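Local structure of CurD (Moorea producens 3L, 5KP7) at residues Ser340-Ile345 and Val363-Ala368; Gly426-Lys431 and Arg438-Val443; Ala39-Leu44 and Arg383-Met388. The protein probably acts as an acyltransferase of the hydroxymethylglutaryl-CoA synthase family, and binds 4'-phosphopantetheine. The protein carries 3 engineered substitutions. All coordinates share one frame; numbering follows the deposited sequence.

The three contacts illustrate how one thiolase-like chain uses backbone pairing at very different sequence separations. Interaction 1 closes the open end of a hairpin in the large mixed sheet and is nested inside the long loop closed by interaction 3, although their centres lie about 33 Å apart. Interaction 2, a hairpin at the C terminus, follows in series. It touches interaction 3 through Arg427 and Ala39, but stays about 21 Å from interaction 1 at their nearest atoms. Only interaction 3 comes towards the pocket: the side chain of Leu42 is about 12 Å from the bound 4'-phosphopantetheine and about 11 Å from that of Ser191, one of its binding residues.

Interaction 1: residues Ser340-Ile345 and Val363-Ala368; sequences STPRRI and VTPEGA. Engineered in segment 363-368: Ala368 (natural residue Lys).
Ile345 and Val363 form the tight, buried part of this contact, CD1 of Ile345 resting on CG2 of Val363 at 3.7 Å. A chi1 of 178° in Val363 puts CG1 anti to the backbone N and leaves CG2 beside that N, where it meets Ile345; helix 325-336 and Phe208 enclose the pair. Beside them Arg343 N gives to Val363 O and Val363 N to Arg343 O, both at 2.9 Å and nearly straight. The outer side, with Ser340 and Pro342, is looser and exposed to solvent. There the Pro342 and Pro365 rings meet obliquely, CD to CD at 4.0 Å, and CG of Pro365 reaches Ser340 O at 3.8 Å. CG2 of Thr341 lies against one face of the Arg343 guanidinium, toward its rim, and NH2 forms a salt bridge with Asp338. A glycine in place of Pro365 would probably open a gap against the Pro342 ring and the Ser340-Thr341 backbone and let the first helical turn move more freely. Just past the strand, Thr364 is the N-cap of helix 365-372, its OG1 accepting from Gly367 N at 3.0 Å: the base of an antiparallel hairpin in the central mixed sheet, leading into a capped helix.

Interaction 2: residues Gly426-Lys431 and Arg438-Val443; sequences GRLVLK and RKYEWV. With SO4 (sulfate ion), chain C.
Leu428, Val429 and Leu430 run antiparallel to Trp442, Glu441 and Tyr440, the axes of the two short strands coming within 4.4 Å and their N-to-C directions 139° apart. Val429 and Glu441 are the hydrogen-bonded pair, Val429 N giving to Glu441 O and Glu441 N to Val429 O, both at 2.9 Å. Leu428 with Trp442 and Leu430 with Tyr440 are non-hydrogen-bonded pairs, and there the side chains take over. Leu428 sets CD1 over the centre of the Trp442 five-membered ring, 3.6 Å from its centroid, a CH-pi contact, while CD2 packs on CB of Tyr440. Because CG of Leu430 stands anti to the backbone N (chi1 178°), its CD1 comes over one face of the Tyr440 phenol in a second CH-pi contact, nearest to CE2 at 3.6 Å. These strands form the C-terminal beta hairpin, whose leucine and aromatic face lies against helix 75-89 through Val76 and Val80; the Tyr440 hydroxyl and Arg438 NH1 both bind Asp74. On the other face CG2 of Val429 meets CG1 of Val443. The Lys431 chain crosses Glu441 obliquely, CE 3.4 Å from OE1, with NZ too far off for a salt bridge; OE1 is bonded to Tyr412. The chain terminus is tied down by Val443 N, which gives to Arg427 O at 2.8 Å, and by Val443 OXT, which accepts from Arg427 N and, weakly, from Gly426 N. At the far end Lys439 NZ donates to a sulfate oxygen, O3, at 2.7 Å and is also bonded to His437; Lys434 holds the same ion, which probably came from the crystallisation liquor.

Interaction 3: residues Ala39-Leu44 and Arg383-Met388; sequences AAQLEL and RYSLSM
Gln41 places CG between its backbone N and carbonyl carbon (chi1 58°) and then bends at chi2, which carries its amide across towards Ser385; there OG stands opposite the backbone N (chi1 -176°), beside the carbonyl carbon, a setting that turns the hydroxyl to Glu43 OE2. Gln41 and Ser385 are one bridge of a parallel pairing, Ala40 and Tyr384 the other, in which strand 384-385, from the C-terminal half of the chain, is added to strand 40-43; with strand 65-67 on its other side this makes a small three-stranded mixed sheet. Three backbone bonds hold the edge: Tyr384 N to Ala39 O at 3.0 Å, Gln41 N to Tyr384 O, and Leu386 N to Gln41 O, the latter two nearly straight at the acceptor. Gln41 thus brackets Ser385 through its N and O, the pattern of parallel pairing. Beside Gln41 lies the buried guanidinium of Arg383. CB of Gln41 sits over its centre, 3.8 Å above the plane, and CG is 3.8 Å from NH2; the group is held by the carbonyls of Gly37, Gln317 and Leu380, so its polar atoms are met while its face serves as a platform. On the face of Ala40 and Tyr384, CB of Ala40 meets CG of Leu386 at 4.2 Å; further along, CD2 of Leu42 reaches SD of Met388, a residue that also packs on Leu47 and Ala50 of helix 44-50. Bound water links the polar side: one molecule joins Gln41 NE2 to the Arg383 carbonyl, and another joins Glu43 N, Ser385 OG and Leu386 O. The Gln41 amide also gives a weak bond to Glu43 OE2. That same oxygen accepts from Ser385 OG at 2.8 Å, the hydroxyl approaching from above the carboxylate, 62° out of its plane.

Interaction 1: residues Ser340-Ile345 and Val363-Ala368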
loop_
_atom_site.group_PDB
_atom_site.type_symbol
_atom_site.label_atom_id
_atom_site.label_comp_id
_atom_site.label_asym_id
_atom_site.label_seq_id
_atom_site.Cartn_x
_atom_site.Cartn_y
_atom_site.Cartn_z
ATOM N N SER A 340 -23.825 7.220 6.756
ATOM C CA SER A 340 -25.162 7.839 6.896
ATOM C C SER A 340 -25.112 9.137 7.733
ATOM O O SER A 340 -26.042 9.920 7.689
ATOM C CB SER A 340 -26.157 6.832 7.453
ATOM O OG SER A 340 -25.689 6.315 8.664
ATOM N N THR A 341 -24.020 9.354 8.480
ATOM C CA THR A 341 -23.677 10.613 9.126
ATOM C C THR A 341 -22.169 10.864 8.861
ATOM O O THR A 341 -21.482 9.913 8.530
ATOM C CB THR A 341 -23.972 10.507 10.625
ATOM O OG1 THR A 341 -23.767 11.765 11.253
ATOM C CG2 THR A 341 -23.153 9.485 11.317
ATOM N N PRO A 342 -21.657 12.116 9.004
ATOM C CA PRO A 342 -20.218 12.274 8.704
ATOM C C PRO A 342 -19.321 11.445 9.610
ATOM O O PRO A 342 -19.644 11.252 10.797
ATOM C CB PRO A 342 -19.969 13.777 8.910
ATOM C CG PRO A 342 -21.308 14.409 8.656
ATOM C CD PRO A 342 -22.306 13.427 9.214
ATOM N N ARG A 343 -18.219 10.944 9.043
ATOM C CA ARG A 343 -17.305 10.042 9.751
ATOM C C ARG A 343 -15.874 10.538 9.634
ATOM O O ARG A 343 -15.484 11.098 8.610
ATOM C CB ARG A 343 -17.357 8.634 9.153
ATOM C CG ARG A 343 -18.743 8.034 9.016
ATOM C CD ARG A 343 -19.380 7.705 10.364
ATOM N NE ARG A 343 -20.596 6.920 10.149
ATOM C CZ ARG A 343 -21.517 6.654 11.076
ATOM N NH1 ARG A 343 -21.399 7.120 12.333
ATOM N NH2 ARG A 343 -22.597 5.936 10.743
ATOM N N ARG A 344 -15.097 10.296 10.689
ATOM C CA ARG A 344 -13.679 10.620 10.695
ATOM C C ARG A 344 -12.874 9.354 10.492
ATOM O O ARG A 344 -13.142 8.309 11.107
ATOM C CB ARG A 344 -13.277 11.340 11.983
ATOM C CG ARG A 344 -11.764 11.560 12.111
ATOM C CD ARG A 344 -11.424 12.596 13.161
ATOM N NE ARG A 344 -11.659 13.968 12.693
ATOM C CZ ARG A 344 -12.650 14.777 13.068
ATOM N NH1 ARG A 344 -13.588 14.399 13.943
ATOM N NH2 ARG A 344 -12.709 15.995 12.565
ATOM N N ILE A 345 -11.917 9.446 9.560
ATOM C CA ILE A 345 -11.048 8.347 9.208
ATOM C C ILE A 345 -9.620 8.693 9.584
ATOM O O ILE A 345 -9.109 9.752 9.186
ATOM C CB ILE A 345 -11.121 8.056 7.681
ATOM C CG1 ILE A 345 -12.597 7.830 7.223
ATOM C CG2 ILE A 345 -10.245 6.860 7.333
ATOM C CD1 ILE A 345 -12.736 7.604 5.710
ATOM N N VAL A 363 -15.391 12.349 5.946
ATOM C CA VAL A 363 -16.214 12.051 4.787
ATOM C C VAL A 363 -17.691 12.224 5.189
ATOM O O VAL A 363 -18.121 11.709 6.235
ATOM C CB VAL A 363 -15.990 10.599 4.355
ATOM C CG1 VAL A 363 -16.874 10.239 3.175
ATOM C CG2 VAL A 363 -14.526 10.394 4.011
ATOM N N THR A 364 -18.447 12.941 4.358
ATOM C CA THR A 364 -19.871 13.169 4.600
ATOM C C THR A 364 -20.698 12.164 3.801
ATOM O O THR A 364 -20.205 11.542 2.864
ATOM C CB THR A 364 -20.299 14.586 4.149
ATOM O OG1 THR A 364 -20.107 14.712 2.739
ATOM C CG2 THR A 364 -19.469 15.649 4.830
ATOM N N PRO A 365 -22.007 12.049 4.123
ATOM C CA PRO A 365 -22.865 11.193 3.288
ATOM C C PRO A 365 -22.863 11.599 1.820
ATOM O O PRO A 365 -22.901 10.765 0.939
ATOM C CB PRO A 365 -24.273 11.371 3.898
ATOM C CG PRO A 365 -24.070 11.995 5.236
ATOM C CD PRO A 365 -22.683 12.523 5.347
ATOM N N GLU A 366 -22.778 12.889 1.575
ATOM C CA GLU A 366 -22.742 13.434 0.218
ATOM C C GLU A 366 -21.467 13.007 -0.519
ATOM O O GLU A 366 -21.521 12.564 -1.681
ATOM C CB GLU A 366 -22.840 14.974 0.279
ATOM C CG GLU A 366 -24.205 15.479 0.720
ATOM C CD GLU A 366 -24.516 15.387 2.228
ATOM O OE1 GLU A 366 -23.577 15.274 3.094
ATOM O OE2 GLU A 366 -25.762 15.411 2.529
ATOM N N GLY A 367 -20.328 13.139 0.156
ATOM C CA GLY A 367 -19.055 12.659 -0.351
ATOM C C GLY A 367 -19.034 11.166 -0.660
ATOM O O GLY A 367 -18.550 10.752 -1.710
ATOM N N ALA A 368 -19.588 10.353 0.253
ATOM C CA ALA A 368 -19.652 8.912 0.033
ATOM C C ALA A 368 -20.522 8.587 -1.166
ATOM O O ALA A 368 -20.193 7.679 -1.921
ATOM C CB ALA A 368 -20.171 8.178 1.270
#

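Interaction 2: residues Gly426-Lys431 and Arg438-Val443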
loop_
_atom_site.group_PDB
_atom_site.type_symbol
_atom_site.label_atom_id
_atom_site.label_comp_id
_atom_site.label_asym_id
_atom_site.label_seq_id
_atom_site.Cartn_x
_atom_site.Cartn_y
_atom_site.Cartn_z
ATOM N N GLY A 426 -11.760 3.065 -23.765
ATOM C CA GLY A 426 -11.125 4.354 -23.591
ATOM C C GLY A 426 -9.972 4.295 -22.597
ATOM O O GLY A 426 -9.817 5.191 -21.784
ATOM N N ARG A 427 -9.178 3.235 -22.732
ATOM C CA ARG A 427 -8.000 2.952 -21.896
ATOM C C ARG A 427 -6.743 3.421 -22.577
ATOM O O ARG A 427 -6.592 3.203 -23.789
ATOM C CB ARG A 427 -7.837 1.442 -21.741
ATOM C CG ARG A 427 -8.884 0.768 -20.897
ATOM C CD ARG A 427 -8.512 0.782 -19.425
ATOM N NE ARG A 427 -9.527 0.050 -18.721
ATOM C CZ ARG A 427 -9.452 -1.235 -18.399
ATOM N NH1 ARG A 427 -8.353 -1.933 -18.649
ATOM N NH2 ARG A 427 -10.475 -1.806 -17.797
ATOM N N LEU A 428 -5.811 3.992 -21.816
ATOM C CA LEU A 428 -4.499 4.255 -22.344
ATOM C C LEU A 428 -3.602 3.017 -22.166
ATOM O O LEU A 428 -3.583 2.379 -21.092
ATOM C CB LEU A 428 -3.878 5.492 -21.680
ATOM C CG LEU A 428 -2.712 6.099 -22.456
ATOM C CD1 LEU A 428 -3.230 6.870 -23.662
ATOM C CD2 LEU A 428 -1.825 6.956 -21.584
ATOM N N VAL A 429 -2.843 2.718 -23.214
ATOM C CA VAL A 429 -1.830 1.667 -23.195
ATOM C C VAL A 429 -0.500 2.210 -23.733
ATOM O O VAL A 429 -0.469 3.232 -24.457
ATOM C CB VAL A 429 -2.256 0.377 -23.960
ATOM C CG1 VAL A 429 -3.489 -0.233 -23.328
ATOM C CG2 VAL A 429 -2.477 0.644 -25.422
ATOM N N LEU A 430 0.573 1.506 -23.386
ATOM C CA LEU A 430 1.906 1.755 -23.945
ATOM C C LEU A 430 2.027 1.069 -25.297
ATOM O O LEU A 430 2.002 -0.167 -25.381
ATOM C CB LEU A 430 3.022 1.248 -22.990
ATOM C CG LEU A 430 4.474 1.390 -23.451
ATOM C CD1 LEU A 430 4.914 2.850 -23.545
ATOM C CD2 LEU A 430 5.376 0.578 -22.542
ATOM N N LYS A 431 2.180 1.879 -26.358
ATOM C CA LYS A 431 2.290 1.382 -27.721
ATOM C C LYS A 431 3.704 0.988 -28.089
ATOM O O LYS A 431 3.924 -0.055 -28.748
ATOM C CB LYS A 431 1.807 2.454 -28.713
ATOM C CG LYS A 431 1.793 2.032 -30.159
ATOM C CD LYS A 431 1.349 3.219 -31.029
ATOM C CE LYS A 431 0.669 2.787 -32.290
ATOM N NZ LYS A 431 1.460 1.970 -33.231
ATOM N N ARG A 438 8.510 7.310 -24.817
ATOM C CA ARG A 438 7.360 6.405 -24.671
ATOM C C ARG A 438 6.171 6.976 -25.411
ATOM O O ARG A 438 5.862 8.167 -25.297
ATOM C CB ARG A 438 7.044 6.151 -23.197
ATOM C CG ARG A 438 8.222 5.577 -22.467
ATOM C CD ARG A 438 7.846 4.757 -21.241
ATOM N NE ARG A 438 9.051 4.095 -20.723
ATOM C CZ ARG A 438 9.067 3.008 -19.989
ATOM N NH1 ARG A 438 7.941 2.397 -19.636
ATOM N NH2 ARG A 438 10.246 2.500 -19.614
ATOM N N LYS A 439 5.525 6.119 -26.194
ATOM C CA LYS A 439 4.358 6.495 -26.986
ATOM C C LYS A 439 3.182 5.701 -26.468
ATOM O O LYS A 439 3.280 4.472 -26.343
ATOM C CB LYS A 439 4.573 6.166 -28.445
ATOM C CG LYS A 439 5.961 6.448 -28.968
ATOM C CD LYS A 439 6.373 7.879 -29.169
ATOM C CE LYS A 439 7.716 7.857 -29.949
ATOM N NZ LYS A 439 8.340 9.070 -30.617
ATOM N N TYR A 440 2.078 6.403 -26.231
ATOM C CA TYR A 440 0.862 5.816 -25.691
ATOM C C TYR A 440 -0.302 5.965 -26.661
ATOM O O TYR A 440 -0.284 6.843 -27.561
ATOM C CB TYR A 440 0.525 6.415 -24.311
ATOM C CG TYR A 440 1.652 6.258 -23.326
ATOM C CD1 TYR A 440 2.680 7.180 -23.272
ATOM C CD2 TYR A 440 1.730 5.132 -22.461
ATOM C CE1 TYR A 440 3.736 7.020 -22.384
ATOM C CE2 TYR A 440 2.781 4.974 -21.564
ATOM C CZ TYR A 440 3.786 5.910 -21.528
ATOM O OH TYR A 440 4.837 5.745 -20.672
ATOM N N GLU A 441 -1.306 5.114 -26.493
ATOM C CA GLU A 441 -2.472 5.069 -27.404
ATOM C C GLU A 441 -3.736 4.842 -26.582
ATOM O O GLU A 441 -3.748 4.026 -25.666
ATOM C CB GLU A 441 -2.304 3.907 -28.412
ATOM C CG GLU A 441 -3.369 3.794 -29.453
ATOM C CD GLU A 441 -3.101 2.726 -30.511
ATOM O OE1 GLU A 441 -2.097 1.975 -30.445
ATOM O OE2 GLU A 441 -3.943 2.635 -31.407
ATOM N N TRP A 442 -4.811 5.534 -26.974
ATOM C CA TRP A 442 -6.132 5.299 -26.434
ATOM C C TRP A 442 -6.766 4.170 -27.231
ATOM O O TRP A 442 -6.862 4.252 -28.458
ATOM C CB TRP A 442 -6.965 6.565 -26.547
ATOM C CG TRP A 442 -6.461 7.708 -25.746
ATOM C CD1 TRP A 442 -5.800 8.803 -26.213
ATOM C CD2 TRP A 442 -6.615 7.898 -24.343
ATOM N NE1 TRP A 442 -5.510 9.646 -25.185
ATOM C CE2 TRP A 442 -5.998 9.125 -24.021
ATOM C CE3 TRP A 442 -7.184 7.141 -23.314
ATOM C CZ2 TRP A 442 -5.973 9.626 -22.726
ATOM C CZ3 TRP A 442 -7.159 7.647 -22.028
ATOM C CH2 TRP A 442 -6.539 8.884 -21.746
ATOM N N VAL A 443 -7.218 3.131 -26.563
ATOM C CA VAL A 443 -7.772 1.957 -27.243
ATOM C C VAL A 443 -9.162 1.604 -26.724
ATOM O O VAL A 443 -9.875 0.796 -27.346
ATOM C CB VAL A 443 -6.808 0.758 -27.164
ATOM C CG1 VAL A 443 -5.473 1.125 -27.789
ATOM C CG2 VAL A 443 -6.604 0.295 -25.726
ATOM O OXT VAL A 443 -9.611 2.145 -25.698
HETATM S S SO4 C . 7.171 9.952 -33.838
HETATM O O1 SO4 C . 6.415 10.823 -34.770
HETATM O O2 SO4 C . 8.549 9.765 -34.345
HETATM O O3 SO4 C . 7.210 10.591 -32.502
HETATM O O4 SO4 C . 6.499 8.636 -33.729
#

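Interaction 3: residues Ala39-Leu44 and Arg383-Met388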
loop_
_atom_site.group_PDB
_atom_site.type_symbol
_atom_site.label_atom_id
_atom_site.label_comp_id
_atom_site.label_asym_id
_atom_site.label_seq_id
_atom_site.Cartn_x
_atom_site.Cartn_y
_atom_site.Cartn_z
ATOM N N ALA A 39 -5.894 -4.225 -15.645
ATOM C CA ALA A 39 -6.753 -4.882 -16.626
ATOM C C ALA A 39 -6.884 -6.394 -16.394
ATOM O O ALA A 39 -7.757 -7.057 -16.982
ATOM C CB ALA A 39 -6.214 -4.615 -18.020
ATOM N N ALA A 40 -5.987 -6.938 -15.572
ATOM C CA ALA A 40 -5.909 -8.363 -15.356
ATOM C C ALA A 40 -5.479 -8.611 -13.926
ATOM O O ALA A 40 -4.815 -7.767 -13.302
ATOM C CB ALA A 40 -4.907 -8.982 -16.311
ATOM N N GLN A 41 -5.858 -9.773 -13.410
ATOM C CA GLN A 41 -5.484 -10.158 -12.060
ATOM C C GLN A 41 -5.231 -11.662 -11.980
ATOM O O GLN A 41 -5.715 -12.410 -12.811
ATOM C CB GLN A 41 -6.575 -9.728 -11.077
ATOM C CG GLN A 41 -7.972 -10.284 -11.329
ATOM C CD GLN A 41 -8.230 -11.677 -10.750
ATOM O OE1 GLN A 41 -7.416 -12.206 -9.975
ATOM N NE2 GLN A 41 -9.350 -12.275 -11.108
ATOM N N LEU A 42 -4.451 -12.067 -10.981
ATOM C CA LEU A 42 -4.190 -13.472 -10.662
ATOM C C LEU A 42 -4.778 -13.788 -9.300
ATOM O O LEU A 42 -4.464 -13.122 -8.298
ATOM C CB LEU A 42 -2.701 -13.752 -10.580
ATOM C CG LEU A 42 -2.311 -15.201 -10.257
ATOM C CD1 LEU A 42 -2.710 -16.108 -11.406
ATOM C CD2 LEU A 42 -0.819 -15.267 -9.980
ATOM N N GLU A 43 -5.559 -14.856 -9.265
ATOM C CA GLU A 43 -6.142 -15.370 -8.019
ATOM C C GLU A 43 -5.062 -16.128 -7.273
ATOM O O GLU A 43 -4.450 -17.017 -7.827
ATOM C CB GLU A 43 -7.363 -16.237 -8.340
ATOM C CG GLU A 43 -8.537 -15.384 -8.833
ATOM C CD GLU A 43 -9.617 -16.144 -9.581
ATOM O OE1 GLU A 43 -9.796 -17.358 -9.363
ATOM O OE2 GLU A 43 -10.324 -15.497 -10.398
ATOM N N LEU A 44 -4.785 -15.735 -6.036
ATOM C CA LEU A 44 -3.633 -16.297 -5.335
ATOM C C LEU A 44 -3.779 -17.785 -5.004
ATOM O O LEU A 44 -2.775 -18.466 -4.920
ATOM C CB LEU A 44 -3.261 -15.468 -4.112
ATOM C CG LEU A 44 -2.731 -14.090 -4.525
ATOM C CD1 LEU A 44 -2.570 -13.256 -3.278
ATOM C CD2 LEU A 44 -1.433 -14.162 -5.326
ATOM N N ARG A 383 -12.110 -7.218 -14.516
ATOM C CA ARG A 383 -10.766 -7.528 -15.002
ATOM C C ARG A 383 -10.660 -8.975 -15.481
ATOM O O ARG A 383 -11.402 -9.872 -15.012
ATOM C CB ARG A 383 -9.729 -7.288 -13.888
ATOM C CG ARG A 383 -9.693 -5.832 -13.427
ATOM C CD ARG A 383 -8.803 -5.615 -12.210
ATOM N NE ARG A 383 -9.312 -6.408 -11.095
ATOM C CZ ARG A 383 -8.640 -6.679 -9.978
ATOM N NH1 ARG A 383 -7.428 -6.165 -9.787
ATOM N NH2 ARG A 383 -9.192 -7.490 -9.066
ATOM N N TYR A 384 -9.691 -9.204 -16.367
ATOM C CA TYR A 384 -9.398 -10.550 -16.875
ATOM C C TYR A 384 -8.764 -11.396 -15.788
ATOM O O TYR A 384 -7.857 -10.952 -15.103
ATOM C CB TYR A 384 -8.445 -10.453 -18.061
ATOM C CG TYR A 384 -8.243 -11.738 -18.827
ATOM C CD1 TYR A 384 -7.206 -12.604 -18.490
ATOM C CD2 TYR A 384 -9.058 -12.066 -19.898
ATOM C CE1 TYR A 384 -6.995 -13.775 -19.197
ATOM C CE2 TYR A 384 -8.853 -13.240 -20.611
ATOM C CZ TYR A 384 -7.818 -14.088 -20.248
ATOM O OH TYR A 384 -7.594 -15.273 -20.953
ATOM N N SER A 385 -9.279 -12.609 -15.601
ATOM C CA SER A 385 -8.727 -13.510 -14.586
ATOM C C SER A 385 -7.690 -14.417 -15.240
ATOM O O SER A 385 -8.076 -15.315 -16.007
ATOM C CB SER A 385 -9.840 -14.365 -13.966
ATOM O OG SER A 385 -9.286 -15.153 -12.926
ATOM N N LEU A 386 -6.409 -14.210 -14.933
ATOM C CA LEU A 386 -5.310 -14.966 -15.556
ATOM C C LEU A 386 -5.238 -16.417 -15.077
ATOM O O LEU A 386 -5.419 -16.685 -13.900
ATOM C CB LEU A 386 -3.961 -14.347 -15.217
ATOM C CG LEU A 386 -3.698 -12.935 -15.750
ATOM C CD1 LEU A 386 -2.496 -12.341 -15.050
ATOM C CD2 LEU A 386 -3.484 -12.955 -17.257
ATOM N N SER A 387 -4.937 -17.328 -15.998
ATOM C CA SER A 387 -4.512 -18.674 -15.614
ATOM C C SER A 387 -3.061 -18.591 -15.170
ATOM O O SER A 387 -2.334 -17.610 -15.442
ATOM C CB SER A 387 -4.631 -19.648 -16.778
ATOM O OG SER A 387 -3.706 -19.333 -17.798
ATOM N N MET A 388 -2.612 -19.638 -14.496
ATOM C CA MET A 388 -1.214 -19.674 -14.072
ATOM C C MET A 388 -0.266 -19.747 -15.296
ATOM O O MET A 388 0.835 -19.174 -15.276
ATOM C CB MET A 388 -1.017 -20.848 -13.101
ATOM C CG MET A 388 0.152 -20.693 -12.176
ATOM S SD MET A 388 0.190 -19.221 -11.142
ATOM C CE MET A 388 1.951 -19.184 -10.855
HETATM O O HOH W 1 -11.345 -10.839 -12.402
HETATM O O HOH W 2 -6.739 -15.744 -11.736
#